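Local coordinates for chitin oligosaccharide binding protein NagB2 (Paenibacillus sp. FPU-7, PDB 7EHU) that binds the chitin oligosaccharides N,N'-diacetylchitobiose and N,N',N''-triacetylchitotriose, probably as the solute-binding component of an ABC-type sugar importer, at residues Q217-W227 and F385-V396; D292-P300 and L370-A381. One frame throughout, in Å; residues are numbered along the deposited sequence.

Interaction 1 and interaction 2 follow one another in the sequence through their second segments: residues 370-381 run out of a helix, and residues 385-396 begin just beyond it. Interaction 2 is thus nested inside the chain loop closed by interaction 1, yet the centres of the two contacts are about 27 Å apart and no other touch joins them. Their relation to the bound glycan differs. Interaction 1 carries pocket residues Ala-387 and Asp-389, and the sugar hydroxyl O4 gives a hydrogen bond of 2.7 Å to Asp-389 OD2. In interaction 2 the side chain of Leu-370 stays about 11 Å from a bound NAG, so this contact is structural packing of a helix against the sheet.

Interaction 1: Q217-W227 and F385-V396; sequences QEGFAKGTTKW and FPAFDALVQPKV. With NAG (2-acetamido-2-deoxy-beta-D-glucopyranose), chain B.
Phe-388 CD2 comes to the edge of the Trp-227 indole, near its plane, 4.3 Å from CH2, while Val-396 CG1 approaches CZ2 of the indole obliquely at 3.9 Å. Within 217-227 the rings of Phe-220 and Trp-227 overlap, Phe-220 CE2 lying over one indole face, offset toward the rim. Phe-220 is itself sandwiched: Trp-227 CE2 covers one face, Gln-217 CA the opposite one, and Val-392 CG1 comes in at its edge. Aromatic rings suit so buried and apolar a place.

Gln-217 supplies the direct polar bond. With CG between the backbone N and the carbonyl carbon (chi1 60°) and the rest extended, the chain reaches across to send NE2 to Pro-386 O, 2.9 Å away and fairly straight at 160°. The acceptor lies near the amide plane, and OE1, which has a polar partner outside the two segments, rests 3.3 Å from Phe-388 CB. The branched end of Leu-391 lies on the aliphatic part of Gln-217, CD1 being 3.6 Å from CG, and also touches Glu-218 OE1. A water bridges the segments, accepting from Ala-221 N at 2.8 Å and bonding to Gln-217 O and Leu-391 O; the small Ala-221 lets its backbone come near Leu-391 O. Beyond it, a Schellman motif with Gly-223 as its C-prime residue ends the helix; its positive phi suits glycine.

The sugar-binding Asp-389, its CB pointing away from 217-227, is salt-bridged at OD1 by Arg-77. Helix 414-430 offers Gln-425 to both Trp-227 NE1 and Gln-393 OE1. Helix 197-212 packs on Gln-217 and Phe-385, and strand 309-320 pairs with the strand that Phe-385 ends.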
loop_
_atom_site.group_PDB
_atom_site.type_symbol
_atom_site.label_atom_id
_atom_site.label_comp_id
_atom_site.label_asym_id
_atom_site.label_seq_id
_atom_site.Cartn_x
_atom_site.Cartn_y
_atom_site.Cartn_z
ATOM N N GLN A 217 6.780 15.373 4.300
ATOM C CA GLN A 217 7.299 14.234 3.552
ATOM C C GLN A 217 7.608 14.604 2.110
ATOM O O GLN A 217 8.475 13.980 1.492
ATOM C CB GLN A 217 6.356 13.039 3.629
ATOM C CG GLN A 217 4.958 13.254 3.079
ATOM C CD GLN A 217 4.200 11.959 2.951
ATOM O OE1 GLN A 217 4.568 10.941 3.568
ATOM N NE2 GLN A 217 3.142 11.975 2.147
ATOM N N GLU A 218 6.927 15.618 1.562
ATOM C CA GLU A 218 7.262 16.084 0.220
ATOM C C GLU A 218 8.644 16.719 0.192
ATOM O O GLU A 218 9.332 16.670 -0.834
ATOM C CB GLU A 218 6.238 17.121 -0.253
ATOM C CG GLU A 218 4.820 16.585 -0.422
ATOM C CD GLU A 218 4.601 15.751 -1.683
ATOM O OE1 GLU A 218 3.604 14.986 -1.692
ATOM O OE2 GLU A 218 5.386 15.873 -2.660
ATOM N N GLY A 219 9.063 17.315 1.305
ATOM C CA GLY A 219 10.297 18.066 1.340
ATOM C C GLY A 219 11.549 17.261 1.629
ATOM O O GLY A 219 12.646 17.756 1.359
ATOM N N PHE A 220 11.424 16.040 2.173
ATOM C CA PHE A 220 12.619 15.306 2.586
ATOM C C PHE A 220 13.603 15.151 1.427
ATOM O O PHE A 220 14.797 15.443 1.564
ATOM C CB PHE A 220 12.277 13.926 3.150
ATOM C CG PHE A 220 11.450 13.928 4.410
ATOM C CD1 PHE A 220 11.560 14.914 5.380
ATOM C CD2 PHE A 220 10.566 12.885 4.633
ATOM C CE1 PHE A 220 10.784 14.865 6.538
ATOM C CE2 PHE A 220 9.805 12.830 5.784
ATOM C CZ PHE A 220 9.919 13.823 6.736
ATOM N N ALA A 221 13.118 14.682 0.274
ATOM C CA ALA A 221 14.002 14.446 -0.866
ATOM C C ALA A 221 14.388 15.728 -1.596
ATOM O O ALA A 221 15.308 15.703 -2.420
ATOM C CB ALA A 221 13.371 13.458 -1.851
ATOM N N LYS A 222 13.710 16.838 -1.322
ATOM C CA LYS A 222 14.009 18.116 -1.949
ATOM C C LYS A 222 14.869 18.983 -1.046
ATOM O O LYS A 222 15.279 20.076 -1.457
ATOM C CB LYS A 222 12.699 18.812 -2.329
ATOM C CG LYS A 222 11.761 17.882 -3.124
ATOM C CD LYS A 222 10.670 18.600 -3.896
ATOM C CE LYS A 222 9.916 17.632 -4.800
ATOM N NZ LYS A 222 8.436 17.795 -4.677
ATOM N N GLY A 223 15.180 18.502 0.159
ATOM C CA GLY A 223 16.015 19.225 1.097
ATOM C C GLY A 223 15.353 20.405 1.758
ATOM O O GLY A 223 16.039 21.184 2.425
ATOM N N THR A 224 14.047 20.578 1.578
ATOM C CA THR A 224 13.342 21.725 2.136
ATOM C C THR A 224 12.775 21.457 3.525
ATOM O O THR A 224 12.425 22.409 4.236
ATOM C CB THR A 224 12.201 22.119 1.197
ATOM O OG1 THR A 224 11.289 21.018 1.092
ATOM C CG2 THR A 224 12.729 22.470 -0.179
ATOM N N THR A 225 12.666 20.194 3.916
ATOM C CA THR A 225 12.275 19.764 5.248
ATOM C C THR A 225 13.233 18.659 5.667
ATOM O O THR A 225 13.969 18.113 4.846
ATOM C CB THR A 225 10.834 19.244 5.236
ATOM O OG1 THR A 225 10.802 18.060 4.426
ATOM C CG2 THR A 225 9.873 20.288 4.680
ATOM N N LYS A 226 13.234 18.323 6.952
ATOM C CA LYS A 226 14.133 17.308 7.474
ATOM C C LYS A 226 13.382 16.363 8.398
ATOM O O LYS A 226 12.432 16.755 9.089
ATOM C CB LYS A 226 15.277 17.940 8.275
ATOM C CG LYS A 226 16.209 18.811 7.453
ATOM C CD LYS A 226 17.349 19.352 8.321
ATOM C CE LYS A 226 18.012 20.560 7.692
ATOM N NZ LYS A 226 18.726 20.185 6.449
ATOM N N TRP A 227 13.871 15.123 8.448
ATOM C CA TRP A 227 13.324 14.146 9.383
ATOM C C TRP A 227 13.477 14.631 10.818
ATOM O O TRP A 227 12.674 14.264 11.689
ATOM C CB TRP A 227 14.054 12.816 9.202
ATOM C CG TRP A 227 13.760 12.137 7.896
ATOM C CD1 TRP A 227 14.465 12.248 6.733
ATOM C CD2 TRP A 227 12.698 11.216 7.628
ATOM N NE1 TRP A 227 13.908 11.456 5.754
ATOM C CE2 TRP A 227 12.817 10.821 6.280
ATOM C CE3 TRP A 227 11.646 10.696 8.391
ATOM C CZ2 TRP A 227 11.941 9.922 5.691
ATOM C CZ3 TRP A 227 10.775 9.810 7.797
ATOM C CH2 TRP A 227 10.921 9.438 6.464
ATOM N N PHE A 385 -3.020 12.075 0.828
ATOM C CA PHE A 385 -1.591 12.218 0.653
ATOM C C PHE A 385 -1.004 10.858 0.290
ATOM O O PHE A 385 -1.464 9.822 0.793
ATOM C CB PHE A 385 -0.890 12.780 1.904
ATOM C CG PHE A 385 -1.069 11.970 3.156
ATOM C CD1 PHE A 385 -2.156 12.199 3.993
ATOM C CD2 PHE A 385 -0.131 11.011 3.521
ATOM C CE1 PHE A 385 -2.290 11.488 5.168
ATOM C CE2 PHE A 385 -0.274 10.302 4.686
ATOM C CZ PHE A 385 -1.347 10.541 5.508
ATOM N N PRO A 386 -0.004 10.821 -0.577
ATOM C CA PRO A 386 0.590 9.540 -0.971
ATOM C C PRO A 386 1.412 8.943 0.161
ATOM O O PRO A 386 1.767 9.608 1.137
ATOM C CB PRO A 386 1.491 9.933 -2.148
ATOM C CG PRO A 386 1.912 11.327 -1.815
ATOM C CD PRO A 386 0.696 11.967 -1.181
ATOM N N ALA A 387 1.705 7.656 0.030
ATOM C CA ALA A 387 2.629 7.016 0.955
ATOM C C ALA A 387 4.021 7.618 0.801
ATOM O O ALA A 387 4.452 7.982 -0.301
ATOM C CB ALA A 387 2.690 5.517 0.720
ATOM N N PHE A 388 4.738 7.721 1.927
ATOM C CA PHE A 388 6.057 8.342 1.907
ATOM C C PHE A 388 7.010 7.636 0.939
ATOM O O PHE A 388 7.931 8.274 0.411
ATOM C CB PHE A 388 6.668 8.392 3.317
ATOM C CG PHE A 388 7.316 7.105 3.718
ATOM C CD1 PHE A 388 6.555 6.009 4.073
ATOM C CD2 PHE A 388 8.687 6.973 3.675
ATOM C CE1 PHE A 388 7.162 4.809 4.371
ATOM C CE2 PHE A 388 9.292 5.775 3.976
ATOM C CZ PHE A 388 8.523 4.694 4.335
ATOM N N ASP A 389 6.802 6.343 0.663
ATOM C CA ASP A 389 7.704 5.600 -0.221
ATOM C C ASP A 389 7.490 5.923 -1.686
ATOM O O ASP A 389 8.325 5.545 -2.517
ATOM C CB ASP A 389 7.595 4.162 0.242
ATOM C CG ASP A 389 6.374 3.394 -0.233
ATOM O OD1 ASP A 389 5.685 3.398 -1.159
ATOM O OD2 ASP A 389 5.577 3.597 0.777
ATOM N N ALA A 390 6.466 6.717 -2.006
ATOM C CA ALA A 390 6.395 7.321 -3.326
ATOM C C ALA A 390 7.364 8.491 -3.464
ATOM O O ALA A 390 7.727 8.856 -4.593
ATOM C CB ALA A 390 4.982 7.830 -3.603
ATOM N N LEU A 391 7.800 9.069 -2.339
ATOM C CA LEU A 391 8.455 10.372 -2.305
ATOM C C LEU A 391 9.918 10.330 -1.898
ATOM O O LEU A 391 10.590 11.369 -1.992
ATOM C CB LEU A 391 7.735 11.279 -1.293
ATOM C CG LEU A 391 6.228 11.437 -1.461
ATOM C CD1 LEU A 391 5.637 12.316 -0.374
ATOM C CD2 LEU A 391 5.913 12.001 -2.838
ATOM N N VAL A 392 10.406 9.212 -1.365
ATOM C CA VAL A 392 11.780 9.111 -0.905
ATOM C C VAL A 392 12.460 7.959 -1.626
ATOM O O VAL A 392 11.823 7.034 -2.134
ATOM C CB VAL A 392 11.933 8.973 0.628
ATOM C CG1 VAL A 392 11.235 10.104 1.352
ATOM C CG2 VAL A 392 11.425 7.623 1.100
ATOM N N GLN A 393 13.776 8.024 -1.645
ATOM C CA GLN A 393 14.565 7.036 -2.341
ATOM C C GLN A 393 14.448 5.679 -1.643
ATOM O O GLN A 393 14.270 5.620 -0.421
ATOM C CB GLN A 393 16.022 7.482 -2.343
ATOM C CG GLN A 393 16.302 8.808 -3.073
ATOM C CD GLN A 393 16.197 10.106 -2.185
ATOM O OE1 GLN A 393 15.422 10.191 -1.199
ATOM N NE2 GLN A 393 16.992 11.122 -2.551
ATOM N N PRO A 394 14.556 4.568 -2.404
ATOM C CA PRO A 394 14.475 3.230 -1.793
ATOM C C PRO A 394 15.374 3.035 -0.585
ATOM O O PRO A 394 14.956 2.440 0.418
ATOM C CB PRO A 394 14.849 2.312 -2.967
ATOM C CG PRO A 394 14.297 3.023 -4.151
ATOM C CD PRO A 394 14.583 4.487 -3.876
ATOM N N LYS A 395 16.598 3.543 -0.638
ATOM C CA LYS A 395 17.491 3.408 0.503
ATOM C C LYS A 395 16.934 4.078 1.756
ATOM O O LYS A 395 17.122 3.575 2.878
ATOM C CB LYS A 395 18.847 4.017 0.164
ATOM C CG LYS A 395 19.759 3.865 1.317
ATOM C CD LYS A 395 20.192 2.491 1.675
ATOM C CE LYS A 395 21.124 2.662 2.881
ATOM N NZ LYS A 395 22.325 3.445 2.694
ATOM N N VAL A 396 16.294 5.235 1.591
ATOM C CA VAL A 396 15.687 5.933 2.722
ATOM C C VAL A 396 14.545 5.100 3.296
ATOM O O VAL A 396 14.425 4.929 4.516
ATOM C CB VAL A 396 15.222 7.341 2.279
ATOM C CG1 VAL A 396 14.456 8.058 3.393
ATOM C CG2 VAL A 396 16.403 8.192 1.801
HETATM C C1 NAG B . 2.020 -1.629 -0.126
HETATM C C2 NAG B . 3.508 -1.426 0.027
HETATM C C3 NAG B . 3.801 -0.142 0.801
HETATM C C4 NAG B . 3.094 1.041 0.149
HETATM C C5 NAG B . 1.606 0.747 -0.009
HETATM C C6 NAG B . 0.852 1.835 -0.745
HETATM C C7 NAG B . 5.017 -3.356 0.021
HETATM C C8 NAG B . 5.610 -4.476 0.832
HETATM N N2 NAG B . 4.151 -2.566 0.659
HETATM O O3 NAG B . 5.210 0.050 0.822
HETATM O O4 NAG B . 3.215 2.225 0.932
HETATM O O5 NAG B . 1.439 -0.480 -0.738
HETATM O O6 NAG B . 1.357 2.033 -2.057
HETATM O O7 NAG B . 5.321 -3.167 -1.158
HETATM O O HOH W 1 10.558 13.638 -0.206
#

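Interaction 2: D292-P300 and L370-A381; sequences DNVGYFRFP and LTKAIGEAQASA
Tyr-296 lays one ring face on Ile-374, whose CG1 stands 3.5 Å from the ring centroid and only 11° off the ring normal, a CH-pi contact over the centre. Ala-377 CB sits at the ring edge, near the plane, 3.8 Å from CE2. The ring reaches this place over the helix because chi1 (-172°) turns CG away from the backbone N, while Tyr-296 CB rests against Ala-373 CB. The small methyls of Ala-373 and Ala-377 suit the close approach of helix and strand, 7.4 Å between axes. A water gives a bond of 2.7 Å to Ala-373 O and a weak one to Tyr-296 O.

Leu-370 works at the other end, where its CD2 meets Val-294 CG1 at 4.0 Å, the two side chains crossing at about a right angle, and CD1 lies near Gly-295 O. Strand 294-297 and helix 370-379 run almost parallel, 11° apart, so Leu-370, Ile-374 and Ala-377 successively meet the strand. This is a helix laid on the mixed sheet of a solute-binding protein of the periplasmic-binding-protein type; strand 138-154 pairs antiparallel with 294-297, and Tyr-152 meets the Tyr-296 ring edge-to-face.

Arg-298 reaches along the last turn of the helix to Ala-377 and Ser-380. Its NH1 gives a bent bond of 2.9 Å to Ala-377 O, on a lone pair but tilted from the guanidinium plane; the bond from NH1 to Ser-380 OG, 3.1 Å, is straighter (152°) and in plane. A leucine in place of Arg-298 would probably leave Ala-377 O and Ser-380 OG without this shared donor and Asn-308 without its link to NH2. Ser-380 is positioned by donating from OG to Glu-376 O at 2.6 Å, while Ala-381 CA covers one guanidinium face.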
loop_
_atom_site.group_PDB
_atom_site.type_symbol
_atom_site.label_atom_id
_atom_site.label_comp_id
_atom_site.label_asym_id
_atom_site.label_seq_id
_atom_site.Cartn_x
_atom_site.Cartn_y
_atom_site.Cartn_z
ATOM N N ASP A 292 -18.853 -9.517 10.719
ATOM C CA ASP A 292 -20.136 -8.875 10.976
ATOM C C ASP A 292 -20.070 -7.871 12.129
ATOM O O ASP A 292 -21.119 -7.383 12.575
ATOM C CB ASP A 292 -21.234 -9.904 11.215
ATOM C CG ASP A 292 -21.354 -10.883 10.081
ATOM O OD1 ASP A 292 -21.471 -10.435 8.926
ATOM O OD2 ASP A 292 -21.349 -12.108 10.323
ATOM N N ASN A 293 -18.869 -7.539 12.600
ATOM C CA ASN A 293 -18.657 -6.624 13.711
ATOM C C ASN A 293 -17.412 -5.782 13.470
ATOM O O ASN A 293 -16.524 -5.685 14.319
ATOM C CB ASN A 293 -18.537 -7.372 15.033
ATOM C CG ASN A 293 -19.824 -8.033 15.443
ATOM O OD1 ASN A 293 -20.718 -7.380 16.013
ATOM N ND2 ASN A 293 -19.954 -9.311 15.154
ATOM N N VAL A 294 -17.349 -5.145 12.296
ATOM C CA VAL A 294 -16.170 -4.395 11.870
ATOM C C VAL A 294 -16.599 -3.035 11.303
ATOM O O VAL A 294 -17.596 -2.919 10.576
ATOM C CB VAL A 294 -15.289 -5.216 10.889
ATOM C CG1 VAL A 294 -16.071 -5.656 9.633
ATOM C CG2 VAL A 294 -14.028 -4.475 10.529
ATOM N N GLY A 295 -15.851 -1.999 11.662
ATOM C CA GLY A 295 -16.023 -0.654 11.159
ATOM C C GLY A 295 -14.687 -0.092 10.724
ATOM O O GLY A 295 -13.670 -0.807 10.669
ATOM N N TYR A 296 -14.657 1.211 10.456
ATOM C CA TYR A 296 -13.457 1.839 9.930
ATOM C C TYR A 296 -13.451 3.305 10.311
ATOM O O TYR A 296 -14.506 3.941 10.321
ATOM C CB TYR A 296 -13.454 1.725 8.414
ATOM C CG TYR A 296 -12.202 2.165 7.711
ATOM C CD1 TYR A 296 -11.151 1.283 7.504
ATOM C CD2 TYR A 296 -12.083 3.455 7.193
ATOM C CE1 TYR A 296 -10.035 1.660 6.806
ATOM C CE2 TYR A 296 -10.969 3.842 6.491
ATOM C CZ TYR A 296 -9.942 2.940 6.305
ATOM O OH TYR A 296 -8.852 3.329 5.559
ATOM N N PHE A 297 -12.261 3.845 10.576
ATOM C CA PHE A 297 -12.103 5.283 10.728
ATOM C C PHE A 297 -10.742 5.714 10.200
ATOM O O PHE A 297 -9.745 4.995 10.339
ATOM C CB PHE A 297 -12.339 5.787 12.168
ATOM C CG PHE A 297 -11.500 5.136 13.236
ATOM C CD1 PHE A 297 -11.917 3.970 13.858
ATOM C CD2 PHE A 297 -10.306 5.739 13.666
ATOM C CE1 PHE A 297 -11.163 3.392 14.881
ATOM C CE2 PHE A 297 -9.540 5.157 14.683
ATOM C CZ PHE A 297 -9.981 3.981 15.292
ATOM N N ARG A 298 -10.718 6.896 9.594
ATOM C CA ARG A 298 -9.459 7.452 9.162
ATOM C C ARG A 298 -8.658 7.917 10.376
ATOM O O ARG A 298 -9.169 8.067 11.486
ATOM C CB ARG A 298 -9.674 8.570 8.152
ATOM C CG ARG A 298 -10.100 9.884 8.701
ATOM C CD ARG A 298 -9.905 11.002 7.638
ATOM N NE ARG A 298 -10.617 12.200 8.037
ATOM C CZ ARG A 298 -11.882 12.479 7.737
ATOM N NH1 ARG A 298 -12.609 11.667 6.985
ATOM N NH2 ARG A 298 -12.410 13.596 8.187
ATOM N N PHE A 299 -7.368 8.072 10.164
ATOM C CA PHE A 299 -6.476 8.470 11.237
ATOM C C PHE A 299 -7.041 9.710 11.937
ATOM O O PHE A 299 -7.448 10.659 11.263
ATOM C CB PHE A 299 -5.071 8.749 10.682
ATOM C CG PHE A 299 -4.047 8.868 11.772
ATOM C CD1 PHE A 299 -3.823 10.086 12.408
ATOM C CD2 PHE A 299 -3.355 7.753 12.219
ATOM C CE1 PHE A 299 -2.934 10.184 13.453
ATOM C CE2 PHE A 299 -2.475 7.859 13.270
ATOM C CZ PHE A 299 -2.265 9.075 13.878
ATOM N N PRO A 300 -7.093 9.734 13.267
ATOM C CA PRO A 300 -7.752 10.846 13.970
ATOM C C PRO A 300 -6.948 12.144 13.949
ATOM O O PRO A 300 -5.735 12.164 13.762
ATOM C CB PRO A 300 -7.869 10.328 15.407
ATOM C CG PRO A 300 -6.712 9.358 15.542
ATOM C CD PRO A 300 -6.622 8.687 14.196
ATOM N N LEU A 370 -18.509 -2.651 4.937
ATOM C CA LEU A 370 -17.188 -2.175 5.337
ATOM C C LEU A 370 -16.588 -1.297 4.239
ATOM O O LEU A 370 -15.966 -0.266 4.523
ATOM C CB LEU A 370 -16.285 -3.364 5.657
ATOM C CG LEU A 370 -14.862 -3.040 6.099
ATOM C CD1 LEU A 370 -14.839 -2.077 7.271
ATOM C CD2 LEU A 370 -14.124 -4.337 6.439
ATOM N N THR A 371 -16.791 -1.667 2.978
ATOM C CA THR A 371 -16.305 -0.822 1.891
ATOM C C THR A 371 -17.051 0.513 1.873
ATOM O O THR A 371 -16.448 1.553 1.580
ATOM C CB THR A 371 -16.404 -1.610 0.582
ATOM O OG1 THR A 371 -15.445 -2.682 0.657
ATOM C CG2 THR A 371 -16.092 -0.748 -0.645
ATOM N N LYS A 372 -18.346 0.514 2.218
ATOM C CA LYS A 372 -19.080 1.772 2.330
ATOM C C LYS A 372 -18.446 2.656 3.401
ATOM O O LYS A 372 -18.283 3.865 3.202
ATOM C CB LYS A 372 -20.558 1.494 2.641
ATOM C CG LYS A 372 -21.418 2.767 2.832
ATOM C CD LYS A 372 -22.851 2.447 3.268
ATOM C CE LYS A 372 -23.769 3.674 3.243
ATOM N NZ LYS A 372 -25.061 3.468 3.973
ATOM N N ALA A 373 -18.072 2.065 4.542
ATOM C CA ALA A 373 -17.447 2.837 5.611
ATOM C C ALA A 373 -16.085 3.389 5.192
ATOM O O ALA A 373 -15.739 4.525 5.534
ATOM C CB ALA A 373 -17.309 1.971 6.862
ATOM N N ILE A 374 -15.289 2.598 4.471
ATOM C CA ILE A 374 -14.010 3.114 3.982
ATOM C C ILE A 374 -14.255 4.264 3.013
ATOM O O ILE A 374 -13.593 5.311 3.069
ATOM C CB ILE A 374 -13.170 1.993 3.335
ATOM C CG1 ILE A 374 -12.777 0.943 4.372
ATOM C CG2 ILE A 374 -11.909 2.535 2.661
ATOM C CD1 ILE A 374 -12.401 -0.388 3.747
ATOM N N GLY A 375 -15.246 4.096 2.131
ATOM C CA GLY A 375 -15.596 5.158 1.202
ATOM C C GLY A 375 -16.007 6.435 1.907
ATOM O O GLY A 375 -15.637 7.534 1.479
ATOM N N GLU A 376 -16.767 6.314 3.000
ATOM C CA GLU A 376 -17.213 7.498 3.732
ATOM C C GLU A 376 -16.034 8.213 4.379
ATOM O O GLU A 376 -15.977 9.451 4.383
ATOM C CB GLU A 376 -18.266 7.099 4.768
ATOM C CG GLU A 376 -19.619 6.763 4.143
ATOM C CD GLU A 376 -20.565 6.043 5.086
ATOM O OE1 GLU A 376 -21.745 5.891 4.716
ATOM O OE2 GLU A 376 -20.139 5.630 6.187
ATOM N N ALA A 377 -15.071 7.451 4.905
ATOM C CA ALA A 377 -13.875 8.047 5.497
ATOM C C ALA A 377 -13.032 8.774 4.454
ATOM O O ALA A 377 -12.444 9.824 4.749
ATOM C CB ALA A 377 -13.069 6.946 6.198
ATOM N N GLN A 378 -12.941 8.227 3.236
ATOM C CA GLN A 378 -12.164 8.868 2.172
ATOM C C GLN A 378 -12.886 10.098 1.624
ATOM O O GLN A 378 -12.264 11.152 1.412
ATOM C CB GLN A 378 -11.913 7.849 1.051
ATOM C CG GLN A 378 -10.922 8.267 -0.050
ATOM C CD GLN A 378 -11.568 8.709 -1.351
ATOM O OE1 GLN A 378 -12.783 8.617 -1.530
ATOM N NE2 GLN A 378 -10.740 9.187 -2.278
ATOM N N ALA A 379 -14.204 9.984 1.416
ATOM C CA ALA A 379 -14.985 11.059 0.814
ATOM C C ALA A 379 -15.041 12.285 1.711
ATOM O O ALA A 379 -15.028 13.420 1.215
ATOM C CB ALA A 379 -16.398 10.555 0.527
ATOM N N SER A 380 -15.140 12.090 3.026
ATOM C CA SER A 380 -15.237 13.228 3.932
ATOM C C SER A 380 -13.878 13.821 4.291
ATOM O O SER A 380 -13.842 14.834 4.992
ATOM C CB SER A 380 -15.936 12.816 5.230
ATOM O OG SER A 380 -15.401 11.593 5.685
ATOM N N ALA A 381 -12.773 13.208 3.864
ATOM C CA ALA A 381 -11.453 13.777 4.096
ATOM C C ALA A 381 -11.263 15.033 3.258
ATOM O O ALA A 381 -11.820 15.170 2.167
ATOM C CB ALA A 381 -10.374 12.770 3.705
HETATM O O HOH W 2 -16.421 5.520 8.001
#